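Local coordinates for probable adenylyl-sulfate kinase (Aeropyrum pernix, PDB 2YVU), which catalyses, as a probable APS kinase, the ATP-dependent 3'-phosphorylation of adenosine 5'-phosphosulfate to 3'-phosphoadenylyl sulfate, the activated form of sulfate, at residues 42-48 and 86-92. Residues are numbered along the deposited sequence; the frame is centred on the assembly and turned at random.
Sequences YRVEVLD and VIVICSF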
loop_
_atom_site.group_PDB
_atom_site.type_symbol
_atom_site.label_atom_id
_atom_site.label_comp_id
_atom_site.label_asym_id
_atom_site.label_seq_id
_atom_site.Cartn_x
_atom_site.Cartn_y
_atom_site.Cartn_z
ATOM N N TYR A 42 12.737 -12.152 9.994
ATOM C CA TYR A 42 12.465 -10.742 9.717
ATOM C C TYR A 42 11.084 -10.615 9.091
ATOM O O TYR A 42 10.595 -11.554 8.468
ATOM C CB TYR A 42 13.483 -10.171 8.730
ATOM C CG TYR A 42 14.879 -9.966 9.281
ATOM C CD1 TYR A 42 15.171 -8.869 10.084
ATOM C CD2 TYR A 42 15.914 -10.833 8.949
ATOM C CE1 TYR A 42 16.469 -8.636 10.537
ATOM C CE2 TYR A 42 17.220 -10.612 9.402
ATOM C CZ TYR A 42 17.488 -9.506 10.192
ATOM O OH TYR A 42 18.775 -9.227 10.613
ATOM N N ARG A 43 10.464 -9.452 9.257
ATOM C CA ARG A 43 9.168 -9.173 8.646
ATOM C C ARG A 43 9.562 -8.761 7.242
ATOM O O ARG A 43 10.361 -7.836 7.080
ATOM C CB ARG A 43 8.499 -7.975 9.308
ATOM C CG ARG A 43 8.473 -8.011 10.819
ATOM C CD ARG A 43 7.173 -8.572 11.304
ATOM N NE ARG A 43 6.758 -7.922 12.543
ATOM C CZ ARG A 43 5.600 -8.159 13.151
ATOM N NH1 ARG A 43 4.750 -9.033 12.623
ATOM N NH2 ARG A 43 5.295 -7.524 14.280
ATOM N N VAL A 44 9.001 -9.428 6.237
ATOM C CA VAL A 44 9.318 -9.132 4.842
ATOM C C VAL A 44 8.071 -9.111 3.956
ATOM O O VAL A 44 7.117 -9.866 4.191
ATOM C CB VAL A 44 10.245 -10.212 4.240
ATOM C CG1 VAL A 44 10.715 -9.778 2.852
ATOM C CG2 VAL A 44 11.444 -10.469 5.161
ATOM N N GLU A 45 8.064 -8.218 2.971
ATOM C CA GLU A 45 6.979 -8.171 2.003
ATOM C C GLU A 45 7.600 -8.004 0.646
ATOM O O GLU A 45 8.472 -7.157 0.458
ATOM C CB GLU A 45 6.029 -7.020 2.253
ATOM C CG GLU A 45 5.209 -7.188 3.507
ATOM C CD GLU A 45 4.176 -8.285 3.362
ATOM O OE1 GLU A 45 3.954 -8.749 2.230
ATOM O OE2 GLU A 45 3.574 -8.660 4.369
ATOM N N VAL A 46 7.155 -8.827 -0.297
ATOM C CA VAL A 46 7.641 -8.758 -1.650
ATOM C C VAL A 46 6.504 -8.129 -2.436
ATOM O O VAL A 46 5.393 -8.645 -2.428
ATOM C CB VAL A 46 7.909 -10.159 -2.230
ATOM C CG1 VAL A 46 8.260 -10.046 -3.687
ATOM C CG2 VAL A 46 9.029 -10.841 -1.478
ATOM N N LEU A 47 6.774 -7.004 -3.088
ATOM C CA LEU A 47 5.773 -6.335 -3.891
ATOM C C LEU A 47 6.235 -6.448 -5.333
ATOM O O LEU A 47 7.375 -6.116 -5.650
ATOM C CB LEU A 47 5.631 -4.849 -3.489
ATOM C CG LEU A 47 5.364 -4.535 -2.007
ATOM C CD1 LEU A 47 5.362 -3.031 -1.785
ATOM C CD2 LEU A 47 4.030 -5.124 -1.564
ATOM N N ASP A 48 5.364 -6.947 -6.204
ATOM C CA ASP A 48 5.718 -7.071 -7.608
ATOM C C ASP A 48 4.527 -6.712 -8.492
ATOM O O ASP A 48 3.431 -6.487 -7.992
ATOM C CB ASP A 48 6.231 -8.483 -7.901
ATOM C CG ASP A 48 5.217 -9.552 -7.554
ATOM O OD1 ASP A 48 4.200 -9.664 -8.262
ATOM O OD2 ASP A 48 5.424 -10.271 -6.552
ATOM N N VAL A 86 9.435 -3.232 8.392
ATOM C CA VAL A 86 9.419 -4.241 7.361
ATOM C C VAL A 86 10.485 -4.083 6.282
ATOM O O VAL A 86 10.773 -2.978 5.835
ATOM C CB VAL A 86 8.050 -4.238 6.658
ATOM C CG1 VAL A 86 8.002 -5.334 5.605
ATOM C CG2 VAL A 86 6.931 -4.389 7.692
ATOM N N ILE A 87 11.055 -5.203 5.861
ATOM C CA ILE A 87 12.027 -5.214 4.779
ATOM C C ILE A 87 11.166 -5.372 3.528
ATOM O O ILE A 87 10.528 -6.410 3.337
ATOM C CB ILE A 87 13.000 -6.412 4.907
ATOM C CG1 ILE A 87 13.905 -6.218 6.144
ATOM C CG2 ILE A 87 13.845 -6.534 3.622
ATOM C CD1 ILE A 87 14.851 -7.399 6.427
ATOM N N VAL A 88 11.131 -4.341 2.689
ATOM C CA VAL A 88 10.289 -4.387 1.500
ATOM C C VAL A 88 11.091 -4.662 0.259
ATOM O O VAL A 88 11.927 -3.850 -0.130
ATOM C CB VAL A 88 9.564 -3.071 1.299
ATOM C CG1 VAL A 88 8.451 -3.229 0.204
ATOM C CG2 VAL A 88 8.989 -2.615 2.633
ATOM N N ILE A 89 10.858 -5.816 -0.347
ATOM C CA ILE A 89 11.584 -6.168 -1.565
ATOM C C ILE A 89 10.664 -5.910 -2.756
ATOM O O ILE A 89 9.578 -6.501 -2.872
ATOM C CB ILE A 89 12.047 -7.638 -1.510
ATOM C CG1 ILE A 89 12.944 -7.837 -0.273
ATOM C CG2 ILE A 89 12.835 -8.000 -2.771
ATOM C CD1 ILE A 89 13.084 -9.306 0.153
ATOM N N CYS A 90 11.087 -5.002 -3.631
ATOM C CA CYS A 90 10.269 -4.637 -4.783
ATOM C C CYS A 90 10.811 -5.090 -6.133
ATOM O O CYS A 90 11.999 -4.950 -6.413
ATOM C CB CYS A 90 10.081 -3.117 -4.831
ATOM S SG CYS A 90 9.253 -2.406 -3.443
ATOM N N SER A 91 9.920 -5.605 -6.972
ATOM C CA SER A 91 10.286 -6.058 -8.307
ATOM C C SER A 91 9.261 -5.519 -9.283
ATOM O O SER A 91 8.165 -6.078 -9.436
ATOM C CB SER A 91 10.287 -7.580 -8.403
ATOM O OG SER A 91 10.595 -7.933 -9.737
ATOM N N PHE A 92 9.606 -4.428 -9.948
ATOM C CA PHE A 92 8.667 -3.825 -10.868
ATOM C C PHE A 92 9.252 -3.454 -12.211
ATOM O O PHE A 92 10.463 -3.458 -12.396
ATOM C CB PHE A 92 8.064 -2.565 -10.243
ATOM C CG PHE A 92 7.107 -2.847 -9.141
ATOM C CD1 PHE A 92 7.544 -2.899 -7.825
ATOM C CD2 PHE A 92 5.770 -3.117 -9.425
ATOM C CE1 PHE A 92 6.661 -3.216 -6.792
ATOM C CE2 PHE A 92 4.874 -3.438 -8.399
ATOM C CZ PHE A 92 5.320 -3.484 -7.078
#
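R43, E45 and L47 exchange five backbone hydrogen bonds with I87, I89 and S91 in a parallel ladder, from I87 N to R43 O (3.0 Å) at one end to S91 N to L47 O (2.9 Å) at the other. Strand 44-48 is outermost in the chain's sheet; strand 87-91 passes the hydrogen bonding on to strand 14-19, which leads into the P-loop. CA-H...O contacts, such as V46 CA to I89 O at 3.2 Å, reinforce the ladder.

Apolar contacts are made on both faces. On the face packed by helix 26-39, V44 CG1 meets I89 CD1 at 3.6 Å, while I87 CD1 lies off-centre against the Y42 ring in a CH-pi contact, 3.8 Å from Y42 CG. On the other face, L47 CD1 rests on V88 CG1 (3.7 Å), and E45 carries only its CG to V86 CG1; bent at chi2 (-70°), its chain leads the carboxylate away to a salt bridge with R83 and a hydrogen bond with N84, both of the second subunit.

The F92 ring lies against the L47-D48 peptide link at the end of strand 44-48, with D48 CA over one face near the rim, and F92 CE1 is 3.8 Å from L47 CB. With CG beside its own backbone N (chi1 -72°), the ring reaches back to the neighbouring strand; an alanine here would probably open a gap beside L47 and D48 and deprive I74 and H70 of their packing partner.

D48 OD1 caps the following helix at W51 N, and S91 OG is hydrogen-bonded to T27 OG1, T27 being a probable ATP-binding residue. The chemistry is thus that of a buried parallel strand pair, apolar packing on both faces, with E45 turned to the second subunit and S91 probably placed beside the ATP-binding loop, as in P-loop kinases.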